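Local coordinates for phosphate ABC transporter, phosphate-binding protein (Clostridium perfringens, PDB 4Q8R), which binds phosphate with high affinity outside the cell membrane and probably hands it to an ABC-type transporter for uptake, at residues 16-21 and 222-227; 34-39 and 55-60; 75-80 and 235-240; 182-185 and 191-194. All coordinates share one frame; numbering follows the deposited sequence. Where two conformers were deposited one is given.

Interaction 1: residues 16-21 and 222-227; sequences PVMEAE and KSFIDF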
loop_
_atom_site.group_PDB
_atom_site.type_symbol
_atom_site.label_atom_id
_atom_site.label_comp_id
_atom_site.label_asym_id
_atom_site.label_seq_id
_atom_site.Cartn_x
_atom_site.Cartn_y
_atom_site.Cartn_z
ATOM N N PRO A 16 4.108 -6.323 5.822
ATOM C CA PRO A 16 3.539 -7.426 6.596
ATOM C C PRO A 16 3.652 -8.737 5.806
ATOM O O PRO A 16 4.101 -9.756 6.364
ATOM C CB PRO A 16 2.081 -7.003 6.780
ATOM C CG PRO A 16 2.233 -5.476 6.962
ATOM C CD PRO A 16 3.242 -5.126 5.888
ATOM N N VAL A 17 3.318 -8.716 4.523
ATOM C CA VAL A 17 3.399 -9.976 3.741
ATOM C C VAL A 17 4.808 -10.447 3.504
ATOM O O VAL A 17 5.091 -11.655 3.555
ATOM C CB VAL A 17 2.569 -9.921 2.440
ATOM C CG1 VAL A 17 3.148 -9.033 1.343
ATOM C CG2 VAL A 17 2.336 -11.338 1.882
ATOM N N MET A 18 5.725 -9.530 3.231
ATOM C CA MET A 18 7.083 -9.925 3.085
ATOM C C MET A 18 7.672 -10.561 4.333
ATOM O O MET A 18 8.441 -11.583 4.249
ATOM C CB MET A 18 7.949 -8.684 2.688
ATOM C CG MET A 18 9.311 -9.091 2.082
ATOM S SD MET A 18 9.182 -10.016 0.514
ATOM C CE MET A 18 8.406 -8.907 -0.567
ATOM N N GLU A 19 7.323 -10.039 5.526
ATOM C CA GLU A 19 7.790 -10.644 6.784
ATOM C C GLU A 19 7.196 -12.089 6.919
ATOM O O GLU A 19 7.897 -13.048 7.302
ATOM C CB GLU A 19 7.353 -9.855 8.020
ATOM C CG GLU A 19 7.943 -8.428 8.128
ATOM C CD GLU A 19 7.397 -7.649 9.334
ATOM O OE1 GLU A 19 6.591 -8.204 10.157
ATOM O OE2 GLU A 19 7.800 -6.493 9.466
ATOM N N ALA A 20 5.925 -12.238 6.588
ATOM C CA ALA A 20 5.275 -13.567 6.672
ATOM C C ALA A 20 5.921 -14.531 5.701
ATOM O O ALA A 20 6.156 -15.738 6.022
ATOM C CB ALA A 20 3.788 -13.417 6.386
ATOM N N GLU A 21 6.206 -14.054 4.509
ATOM C CA GLU A 21 6.907 -14.841 3.508
ATOM C C GLU A 21 8.264 -15.286 3.984
ATOM O O GLU A 21 8.646 -16.483 3.820
ATOM C CB GLU A 21 7.013 -14.129 2.152
ATOM C CG GLU A 21 5.700 -13.729 1.460
ATOM C CD GLU A 21 4.929 -14.893 0.815
ATOM O OE1 GLU A 21 5.391 -16.068 0.882
ATOM O OE2 GLU A 21 3.839 -14.610 0.267
ATOM N N LYS A 222 16.510 -15.331 -5.800
ATOM C CA LYS A 222 15.633 -15.927 -6.821
ATOM C C LYS A 222 14.768 -17.000 -6.161
ATOM O O LYS A 222 13.553 -17.092 -6.427
ATOM C CB LYS A 222 16.442 -16.501 -7.998
ATOM C CG LYS A 222 15.584 -16.855 -9.231
ATOM C CD LYS A 222 16.205 -17.910 -10.143
ATOM C CE LYS A 222 15.159 -18.694 -10.932
ATOM N NZ LYS A 222 15.668 -20.068 -11.144
ATOM N N SER A 223 15.394 -17.790 -5.284
ATOM C CA SER A 223 14.650 -18.786 -4.478
ATOM C C SER A 223 13.536 -18.235 -3.671
ATOM O O SER A 223 12.445 -18.817 -3.609
ATOM C CB SER A 223 15.577 -19.494 -3.464
ATOM O OG SER A 223 16.017 -20.563 -4.104
ATOM N N PHE A 224 13.829 -17.137 -2.999
ATOM C CA PHE A 224 12.812 -16.455 -2.216
ATOM C C PHE A 224 11.647 -15.962 -3.074
ATOM O O PHE A 224 10.512 -16.170 -2.698
ATOM C CB PHE A 224 13.445 -15.351 -1.370
ATOM C CG PHE A 224 12.494 -14.666 -0.445
ATOM C CD1 PHE A 224 11.664 -15.412 0.408
ATOM C CD2 PHE A 224 12.419 -13.289 -0.408
ATOM C CE1 PHE A 224 10.746 -14.795 1.272
ATOM C CE2 PHE A 224 11.557 -12.667 0.438
ATOM C CZ PHE A 224 10.681 -13.393 1.262
ATOM N N ILE A 225 11.915 -15.301 -4.212
ATOM C CA ILE A 225 10.848 -14.793 -5.059
ATOM C C ILE A 225 10.014 -15.987 -5.584
ATOM O O ILE A 225 8.790 -15.925 -5.672
ATOM C CB ILE A 225 11.440 -14.030 -6.210
ATOM C CG1 ILE A 225 12.053 -12.702 -5.669
ATOM C CG2 ILE A 225 10.390 -13.774 -7.269
ATOM C CD1 ILE A 225 12.770 -11.870 -6.704
ATOM N N ASP A 226 10.684 -17.064 -5.992
ATOM C CA ASP A 226 9.979 -18.264 -6.473
ATOM C C ASP A 226 9.088 -18.830 -5.367
ATOM O O ASP A 226 7.970 -19.309 -5.633
ATOM C CB ASP A 226 10.990 -19.297 -7.016
ATOM C CG ASP A 226 11.576 -18.899 -8.404
ATOM O OD1 ASP A 226 11.025 -18.014 -9.119
ATOM O OD2 ASP A 226 12.628 -19.473 -8.766
ATOM N N PHE A 227 9.556 -18.759 -4.121
ATOM C CA PHE A 227 8.727 -19.231 -3.018
ATOM C C PHE A 227 7.476 -18.373 -2.855
ATOM O O PHE A 227 6.404 -18.856 -2.610
ATOM C CB PHE A 227 9.483 -19.216 -1.732
ATOM C CG PHE A 227 8.632 -19.520 -0.562
ATOM C CD1 PHE A 227 8.266 -20.832 -0.298
ATOM C CD2 PHE A 227 8.152 -18.502 0.275
ATOM C CE1 PHE A 227 7.481 -21.120 0.806
ATOM C CE2 PHE A 227 7.348 -18.788 1.362
ATOM C CZ PHE A 227 7.007 -20.094 1.636
#
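Phe224 and Glu21 carry most of this contact between helices 15-28 and 219-229, whose local axes run at 108° to each other and come no closer than 11.5 Å. Side chains fill that gap. Phe224 has its CG opposite the backbone N (chi1 -175°), which sends the ring's far end to helix 15-28. Glu21 lies at the ring's edge: its carbonyl O, near the ring plane, is 3.7 Å from Phe224 CE1, while its CB touches Phe224 CZ at 3.8 Å. Met18 folds back at both chi2 and chi3 and brings SD to 3.6 Å from Phe224 CE2, a Met-aromatic contact made obliquely. One turn on, the bent side chain of Glu21 places OE1 3.4 Å from Phe227 CE2, with carboxylate and ring planes 83° apart. Two helices of the PBP fold thus pack together, Phe224 wedged between helix 15-28 and Ile8 of strand 6-10, which Met18 also touches; the Phe224 ring meets that of Phe25 too. All four touching residues are buried, yet no hydrogen bond joins the segments. Aromatic carbon is set against sulfur and oxygen, dispersion probably dominates, and the buried Glu21 OE1 has the Phe227 ring beside it.

Interaction 2: residues 34-39 and 55-60; sequences IEINQI and IGMASR. With PO4 (phosphate ion), chain B.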
loop_
_atom_site.group_PDB
_atom_site.type_symbol
_atom_site.label_atom_id
_atom_site.label_comp_id
_atom_site.label_asym_id
_atom_site.label_seq_id
_atom_site.Cartn_x
_atom_site.Cartn_y
_atom_site.Cartn_z
ATOM N N ILE A 34 16.679 -13.358 5.287
ATOM C CA ILE A 34 16.038 -12.305 4.545
ATOM C C ILE A 34 15.976 -11.087 5.454
ATOM O O ILE A 34 15.451 -11.167 6.563
ATOM C CB ILE A 34 14.559 -12.632 4.164
ATOM C CG1 ILE A 34 14.491 -13.908 3.379
ATOM C CG2 ILE A 34 13.961 -11.527 3.335
ATOM C CD1 ILE A 34 15.266 -13.915 2.140
ATOM N N GLU A 35 16.483 -9.969 4.960
ATOM C CA GLU A 35 16.555 -8.685 5.745
ATOM C C GLU A 35 15.559 -7.707 5.095
ATOM O O GLU A 35 15.703 -7.384 3.938
ATOM C CB GLU A 35 17.953 -8.114 5.755
ATOM C CG GLU A 35 18.960 -9.012 6.481
ATOM C CD GLU A 35 20.443 -8.752 6.147
ATOM O OE1 GLU A 35 21.292 -9.466 6.708
ATOM O OE2 GLU A 35 20.776 -7.859 5.348
ATOM N N ILE A 36 14.553 -7.229 5.839
ATOM C CA ILE A 36 13.501 -6.418 5.312
ATOM C C ILE A 36 13.500 -5.065 6.019
ATOM O O ILE A 36 13.370 -5.024 7.250
ATOM C CB ILE A 36 12.097 -7.057 5.519
ATOM C CG1 ILE A 36 12.063 -8.447 4.857
ATOM C CG2 ILE A 36 10.973 -6.202 4.965
ATOM C CD1 ILE A 36 11.025 -9.371 5.421
ATOM N N ASN A 37 13.643 -3.970 5.260
ATOM C CA ASN A 37 13.583 -2.607 5.800
ATOM C C ASN A 37 12.465 -1.830 5.125
ATOM O O ASN A 37 12.432 -1.690 3.906
ATOM C CB ASN A 37 14.921 -1.971 5.489
ATOM C CG ASN A 37 15.119 -0.691 6.224
ATOM O OD1 ASN A 37 14.406 -0.378 7.203
ATOM N ND2 ASN A 37 16.068 0.101 5.737
ATOM N N GLN A 38 11.484 -1.396 5.894
ATOM C CA GLN A 38 10.309 -0.778 5.400
ATOM C C GLN A 38 10.509 0.748 5.414
ATOM O O GLN A 38 10.542 1.376 6.477
ATOM C CB GLN A 38 9.108 -1.089 6.283
ATOM C CG GLN A 38 8.780 -2.568 6.224
ATOM C CD GLN A 38 7.607 -2.942 7.046
ATOM O OE1 GLN A 38 6.544 -2.345 6.872
ATOM N NE2 GLN A 38 7.743 -3.962 7.875
ATOM N N ILE A 39 10.659 1.295 4.230
ATOM C CA ILE A 39 11.054 2.696 4.037
ATOM C C ILE A 39 10.211 3.414 2.992
ATOM O O ILE A 39 10.491 4.572 2.646
ATOM C CB ILE A 39 12.570 2.754 3.675
ATOM C CG1 ILE A 39 12.883 1.994 2.384
ATOM C CG2 ILE A 39 13.402 2.350 4.832
ATOM C CD1 ILE A 39 14.340 2.047 1.965
ATOM N N ILE A 55 16.695 -6.717 -3.486
ATOM C CA ILE A 55 15.341 -6.610 -3.964
ATOM C C ILE A 55 14.669 -5.354 -3.410
ATOM O O ILE A 55 14.796 -5.110 -2.229
ATOM C CB ILE A 55 14.503 -7.831 -3.587
ATOM C CG1 ILE A 55 15.123 -9.109 -4.173
ATOM C CG2 ILE A 55 13.045 -7.682 -4.049
ATOM C CD1 ILE A 55 14.597 -10.436 -3.578
ATOM N N GLY A 56 14.017 -4.574 -4.263
ATOM C CA GLY A 56 13.120 -3.488 -3.825
ATOM C C GLY A 56 11.677 -3.989 -3.805
ATOM O O GLY A 56 11.254 -4.740 -4.671
ATOM N N MET A 57 10.927 -3.581 -2.794
ATOM C CA MET A 57 9.530 -3.810 -2.771
ATOM C C MET A 57 8.776 -2.539 -3.035
ATOM O O MET A 57 9.050 -1.492 -2.379
ATOM C CB MET A 57 9.098 -4.612 -1.562
ATOM C CG MET A 57 9.312 -4.075 -0.225
ATOM S SD MET A 57 9.174 -5.302 1.147
ATOM C CE MET A 57 9.608 -4.019 2.398
ATOM N N ALA A 58 7.856 -2.616 -3.988
ATOM C CA ALA A 58 7.044 -1.448 -4.384
ATOM C C ALA A 58 5.559 -1.783 -4.394
ATOM O O ALA A 58 5.138 -2.940 -4.752
ATOM C CB ALA A 58 7.452 -0.999 -5.714
ATOM N N SER A 59 4.762 -0.792 -4.063
ATOM C CA SER A 59 3.292 -0.919 -4.070
ATOM C C SER A 59 2.687 0.004 -5.130
ATOM O O SER A 59 1.506 0.433 -5.071
ATOM C CB SER A 59 2.753 -0.618 -2.700
ATOM O OG SER A 59 2.980 0.729 -2.341
ATOM N N ARG A 60 3.500 0.332 -6.135
ATOM C CA ARG A 60 3.049 1.030 -7.346
ATOM C C ARG A 60 3.856 0.464 -8.507
ATOM O O ARG A 60 4.885 -0.204 -8.271
ATOM C CB ARG A 60 3.301 2.554 -7.273
ATOM C CG ARG A 60 4.741 2.927 -7.003
ATOM C CD ARG A 60 4.983 4.338 -7.452
ATOM N NE ARG A 60 6.250 4.889 -7.032
ATOM C CZ ARG A 60 7.380 4.779 -7.700
ATOM N NH1 ARG A 60 7.415 4.085 -8.848
ATOM N NH2 ARG A 60 8.460 5.408 -7.250
HETATM P P PO4 B . 4.171 2.408 0.554
HETATM O O1 PO4 B . 5.170 2.699 -0.578
HETATM O O2 PO4 B . 4.845 2.458 1.908
HETATM O O3 PO4 B . 2.953 3.312 0.425
HETATM O O4 PO4 B . 3.621 0.963 0.311
#
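Met57 reaches across from strand 55-58 and lays its terminal methyl on Ile36, CE standing 3.6 Å from Ile36 CG2. The side chain starts with CG between its backbone N and carbonyl carbon (chi1 62°), then runs extended, which carries CE toward strand 34-38, whose local axis is 9.0 Å off, and Ile36 meets it at about a right angle. The same methyl lies 4.0 Å from Asn37 O and, more loosely, 4.2 Å from Gln38 CG. The strands are not paired directly: each pairs in parallel with strand 6-10, and Met57 also touches Ile8 of that strand and Met18 of helix 15-28. Past the strand end, Ser59 OG donates a hydrogen bond of 2.7 Å to phosphate O4. Hydroxyls of Ser11, Thr12, Ser13, Ser41, Ser129 and Thr131 bind the same ion, consistent with the phosphate site of this protein, although the ion may come from the crystallisation liquor. Ser41 OG is also hydrogen-bonded to Ser59 N, which probably helps position this residue. The chain thus changes character within two residues, from a methionine held by apolar contact between sheet and helix 15-28 to a hydroxyl that grips an anion through a directed bond.

Interaction 3: residues 75-80 and 235-240; sequences EIAYDG and DIVAKE. With ZN (zinc ion), chain D.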
loop_
_atom_site.group_PDB
_atom_site.type_symbol
_atom_site.label_atom_id
_atom_site.label_comp_id
_atom_site.label_asym_id
_atom_site.label_seq_id
_atom_site.Cartn_x
_atom_site.Cartn_y
_atom_site.Cartn_z
ATOM N N GLU A 75 5.429 -9.222 -10.269
ATOM C CA GLU A 75 4.236 -8.995 -9.524
ATOM C C GLU A 75 4.074 -10.165 -8.518
ATOM O O GLU A 75 3.987 -11.348 -8.929
ATOM C CB GLU A 75 3.066 -8.847 -10.490
ATOM C CG GLU A 75 1.768 -8.429 -9.890
ATOM C CD GLU A 75 0.641 -8.214 -10.943
ATOM O OE1 GLU A 75 0.915 -7.721 -12.073
ATOM O OE2 GLU A 75 -0.544 -8.519 -10.644
ATOM N N ILE A 76 3.989 -9.860 -7.224
ATOM C CA ILE A 76 3.783 -10.890 -6.180
ATOM C C ILE A 76 2.390 -10.974 -5.533
ATOM O O ILE A 76 2.045 -11.988 -4.919
ATOM C CB ILE A 76 4.811 -10.813 -5.046
ATOM C CG1 ILE A 76 4.757 -9.454 -4.339
ATOM C CG2 ILE A 76 6.217 -11.041 -5.555
ATOM C CD1 ILE A 76 5.662 -9.370 -3.095
ATOM N N ALA A 77 1.602 -9.928 -5.732
ATOM C CA ALA A 77 0.232 -9.777 -5.193
ATOM C C ALA A 77 -0.416 -8.569 -5.855
ATOM O O ALA A 77 0.282 -7.730 -6.461
ATOM C CB ALA A 77 0.217 -9.621 -3.687
ATOM N N TYR A 78 -1.742 -8.492 -5.741
ATOM C CA TYR A 78 -2.451 -7.221 -5.960
ATOM C C TYR A 78 -3.014 -6.825 -4.608
ATOM O O TYR A 78 -3.183 -7.671 -3.717
ATOM C CB TYR A 78 -3.469 -7.347 -7.099
ATOM C CG TYR A 78 -3.464 -6.288 -8.110
ATOM C CD1 TYR A 78 -2.497 -6.248 -9.133
ATOM C CD2 TYR A 78 -4.459 -5.255 -8.065
ATOM C CE1 TYR A 78 -2.520 -5.198 -10.071
ATOM C CE2 TYR A 78 -4.490 -4.219 -8.988
ATOM C CZ TYR A 78 -3.524 -4.175 -9.984
ATOM O OH TYR A 78 -3.562 -3.107 -10.867
ATOM N N ASP A 79 -3.253 -5.533 -4.430
ATOM C CA ASP A 79 -3.602 -4.968 -3.152
ATOM C C ASP A 79 -4.633 -3.837 -3.322
ATOM O O ASP A 79 -4.429 -2.897 -4.119
ATOM C CB ASP A 79 -2.363 -4.404 -2.461
ATOM C CG ASP A 79 -2.651 -3.783 -1.103
ATOM O OD1 ASP A 79 -3.191 -4.425 -0.187
ATOM O OD2 ASP A 79 -2.265 -2.635 -0.889
ATOM N N GLY A 80 -5.703 -3.898 -2.546
ATOM C CA GLY A 80 -6.644 -2.829 -2.459
ATOM C C GLY A 80 -6.154 -1.744 -1.533
ATOM O O GLY A 80 -5.389 -1.987 -0.585
ATOM N N ASP A 235 -0.727 -18.440 -0.795
ATOM C CA ASP A 235 -1.638 -18.558 0.351
ATOM C C ASP A 235 -1.296 -17.576 1.457
ATOM O O ASP A 235 -2.202 -17.071 2.134
ATOM C CB ASP A 235 -1.613 -19.974 0.984
ATOM C CG ASP A 235 -2.288 -21.026 0.123
ATOM O OD1 ASP A 235 -3.105 -20.672 -0.741
ATOM O OD2 ASP A 235 -1.936 -22.239 0.351
ATOM N N ILE A 236 0.006 -17.288 1.636
ATOM C CA ILE A 236 0.430 -16.295 2.626
ATOM C C ILE A 236 -0.045 -14.887 2.170
ATOM O O ILE A 236 -0.522 -14.141 2.984
ATOM C CB ILE A 236 1.980 -16.335 2.819
ATOM C CG1 ILE A 236 2.366 -17.619 3.591
ATOM C CG2 ILE A 236 2.506 -15.126 3.533
ATOM C CD1 ILE A 236 3.809 -18.077 3.459
ATOM N N VAL A 237 0.016 -14.606 0.868
ATOM C CA VAL A 237 -0.483 -13.347 0.286
ATOM C C VAL A 237 -1.956 -13.245 0.612
ATOM O O VAL A 237 -2.426 -12.208 1.119
ATOM C CB VAL A 237 -0.231 -13.357 -1.246
ATOM C CG1 VAL A 237 -1.219 -12.609 -2.113
ATOM C CG2 VAL A 237 1.229 -13.034 -1.556
ATOM N N ALA A 238 -2.697 -14.337 0.339
ATOM C CA ALA A 238 -4.162 -14.304 0.631
ATOM C C ALA A 238 -4.431 -14.052 2.114
ATOM O O ALA A 238 -5.391 -13.328 2.448
ATOM C CB ALA A 238 -4.860 -15.604 0.216
ATOM N N LYS A 239 -3.644 -14.685 2.999
ATOM C CA LYS A 239 -3.852 -14.540 4.470
ATOM C C LYS A 239 -3.606 -13.102 4.987
ATOM O O LYS A 239 -4.133 -12.712 6.027
ATOM C CB LYS A 239 -3.061 -15.587 5.281
ATOM C CG LYS A 239 -3.730 -16.955 5.223
ATOM C CD LYS A 239 -2.801 -18.077 5.710
ATOM C CE LYS A 239 -2.537 -17.990 7.208
ATOM N NZ LYS A 239 -2.586 -19.354 7.843
ATOM N N GLU A 240 -2.785 -12.362 4.256
ATOM C CA GLU A 240 -2.476 -10.950 4.559
ATOM C C GLU A 240 -3.482 -9.992 3.885
ATOM O O GLU A 240 -3.193 -8.806 3.752
ATOM C CB GLU A 240 -1.028 -10.662 4.157
ATOM C CG GLU A 240 -0.030 -11.465 4.931
ATOM C CD GLU A 240 0.061 -11.106 6.397
ATOM O OE1 GLU A 240 -0.165 -9.958 6.738
ATOM O OE2 GLU A 240 0.429 -11.964 7.217
HETATM ZN ZN ZN D . -3.144 -23.381 -0.833
#
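Val237 fits its two methyls against the backbone and side chain of strand 71-86 where that strand passes helix 231-239. Its CG1 meets Ala77 CB at 3.7 Å, and CG2 rests 3.6 Å from Ile76 O while lying 4.1 Å from Ala77 CB, so the alanine methyl is met by both branches of the valine. The valine torsion is displaced from a staggered position (chi1 149°), with CG2 roughly anti to the carbonyl carbon; this turn directs both branches at the strand. Ala77, whose CB bond points toward the helix, is short enough to let the backbones approach: the CA atoms of Ala77 and Val237 are 6.6 Å apart. Ile76 contributes mainly its carbonyl, whose oxygen is hydrogen-bonded to Gln234 NE2 one turn earlier on the helix. Leu242 touches both Ala77 and Val237, and Glu21 of helix 15-28 also touches the valine, at CG2. At the start of the segment, Asp235 has CG anti to its carbonyl carbon (chi1 -72°) and turns its carboxylate to a zinc ion, OD2 binding at 2.0 Å, with OD1 more distant at 2.7 Å, at most a weak second bond. Glu231, one turn earlier, gives the second protein ligand, while Lys244 forms a salt bridge with Asp235 OD1. The metal sits away from the strand contact. The pattern is that of an alpha-on-beta layer in a periplasmic-binding-protein fold, a C-terminal helix covering a long sheet strand, with an i, i+4 pair of acidic residues making a zinc site on the same helix.

Interaction 4: residues 182-185 and 191-194; sequences VSAV and EATP
A single water joins the backbones of Ala184 and Ala192, two residues that have no direct hydrogen bond to each other. Water 1 donates to Ala184 O at 3.2 Å and accepts from Ala192 N at 2.8 Å, spanning a gap in which the CA atoms of the two alanines are 6.5 Å apart. Beside this bridge the methyls themselves meet: Ala184 CB and Ala192 CB, each borne on a bond pointing toward the other segment, are 4.0 Å apart. Ala192 also brings CB to 4.1 Å from Val185 O, whereas the Val185 side chain points away and packs on Leu83 and Thr85 of strand 71-86. Backbone hydrogen bonds between Ser183 and Thr85 and between Val185 and Leu83 hold the strand in the sheet. Phe175 and Tyr202 touch Ala192 from nearby loops. On the other side of the contact the chain folds tightly, with Ala192 at the centre of an inverse gamma turn closed by a weak bond of 3.0 Å from Thr193 N to Glu191 O. Thr193 then acts as N-cap: chi1 of 66° sets OG1 to accept from Asn196 N in the first turn of helix 194-198, while Asn196 ND2 bonds back to Glu191 O. This is a strand-to-helix connection in which an inverse gamma turn leads into an N-capped helix, meeting the sheet strand through one methyl pair and a bridging water.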
loop_
_atom_site.group_PDB
_atom_site.type_symbol
_atom_site.label_atom_id
_atom_site.label_comp_id
_atom_site.label_asym_id
_atom_site.label_seq_id
_atom_site.Cartn_x
_atom_site.Cartn_y
_atom_site.Cartn_z
ATOM N N VAL A 182 -10.438 0.296 12.890
ATOM C CA VAL A 182 -10.743 1.376 11.949
ATOM C C VAL A 182 -11.846 0.891 11.011
ATOM O O VAL A 182 -12.207 -0.295 11.021
ATOM C CB VAL A 182 -9.484 1.833 11.151
ATOM C CG1 VAL A 182 -8.421 2.444 12.068
ATOM C CG2 VAL A 182 -8.891 0.713 10.331
ATOM N N SER A 183 -12.461 1.811 10.274
ATOM C CA SER A 183 -13.528 1.499 9.334
ATOM C C SER A 183 -13.150 1.828 7.902
ATOM O O SER A 183 -12.862 2.999 7.582
ATOM C CB SER A 183 -14.785 2.293 9.704
ATOM O OG SER A 183 -15.265 1.810 10.944
ATOM N N ALA A 184 -13.143 0.845 7.020
ATOM C CA ALA A 184 -12.931 1.119 5.596
ATOM C C ALA A 184 -14.282 1.491 4.984
ATOM O O ALA A 184 -15.239 0.751 5.136
ATOM C CB ALA A 184 -12.369 -0.092 4.891
ATOM N N VAL A 185 -14.385 2.630 4.323
ATOM C CA VAL A 185 -15.604 3.046 3.676
ATOM C C VAL A 185 -15.871 2.239 2.418
ATOM O O VAL A 185 -14.940 1.750 1.812
ATOM C CB VAL A 185 -15.633 4.572 3.350
ATOM C CG1 VAL A 185 -15.369 5.406 4.585
ATOM C CG2 VAL A 185 -14.629 4.920 2.274
ATOM N N GLU A 191 -17.958 -2.639 -1.133
ATOM C CA GLU A 191 -17.194 -2.926 0.044
ATOM C C GLU A 191 -15.721 -3.171 -0.297
ATOM O O GLU A 191 -15.383 -3.789 -1.303
ATOM C CB GLU A 191 -17.751 -4.168 0.795
ATOM C CG GLU A 191 -19.137 -3.876 1.425
ATOM C CD GLU A 191 -19.812 -5.106 1.956
ATOM O OE1 GLU A 191 -19.178 -6.172 1.840
ATOM O OE2 GLU A 191 -20.950 -4.995 2.488
ATOM N N ALA A 192 -14.873 -2.695 0.587
ATOM C CA ALA A 192 -13.412 -2.801 0.454
ATOM C C ALA A 192 -12.887 -4.219 0.839
ATOM O O ALA A 192 -12.353 -4.461 1.920
ATOM C CB ALA A 192 -12.759 -1.709 1.282
ATOM N N THR A 193 -13.034 -5.159 -0.083
ATOM C CA THR A 193 -12.652 -6.555 0.185
ATOM C C THR A 193 -11.769 -7.079 -0.939
ATOM O O THR A 193 -11.883 -6.631 -2.105
ATOM C CB THR A 193 -13.898 -7.478 0.299
ATOM O OG1 THR A 193 -14.567 -7.571 -0.960
ATOM C CG2 THR A 193 -14.852 -7.002 1.359
ATOM N N PRO A 194 -10.881 -8.007 -0.611
ATOM C CA PRO A 194 -10.061 -8.608 -1.687
ATOM C C PRO A 194 -10.926 -9.177 -2.837
ATOM O O PRO A 194 -10.571 -9.018 -4.006
ATOM C CB PRO A 194 -9.214 -9.673 -0.948
ATOM C CG PRO A 194 -9.200 -9.262 0.494
ATOM C CD PRO A 194 -10.433 -8.392 0.740
HETATM O O HOH W 1 -15.814 -1.411 2.906
#

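How the interactions relate
Interactions 1 and 3 are buried, interactions 2 and 4 only partly so. Interactions 1, 2 and 3 lie close together: helix 15-28 of interaction 1 packs on strand 34-38 of interaction 2 through Ile36, and on helix 231-239 of interaction 3 through Ala20 and Glu21. Interaction 4 is remote, its centre about 25 Å from that of interaction 2 and across the chain's centre from it, yet strands 71-86 and 182-187 link it to interaction 3 as sheet neighbours. Aromatic rings dominate between the helices of interaction 1; methyl groups, one of them a methionine's, serve in interactions 2 and 3, and water takes a share in interaction 4. Interaction 2 borders the phosphate, interaction 3 a zinc ion.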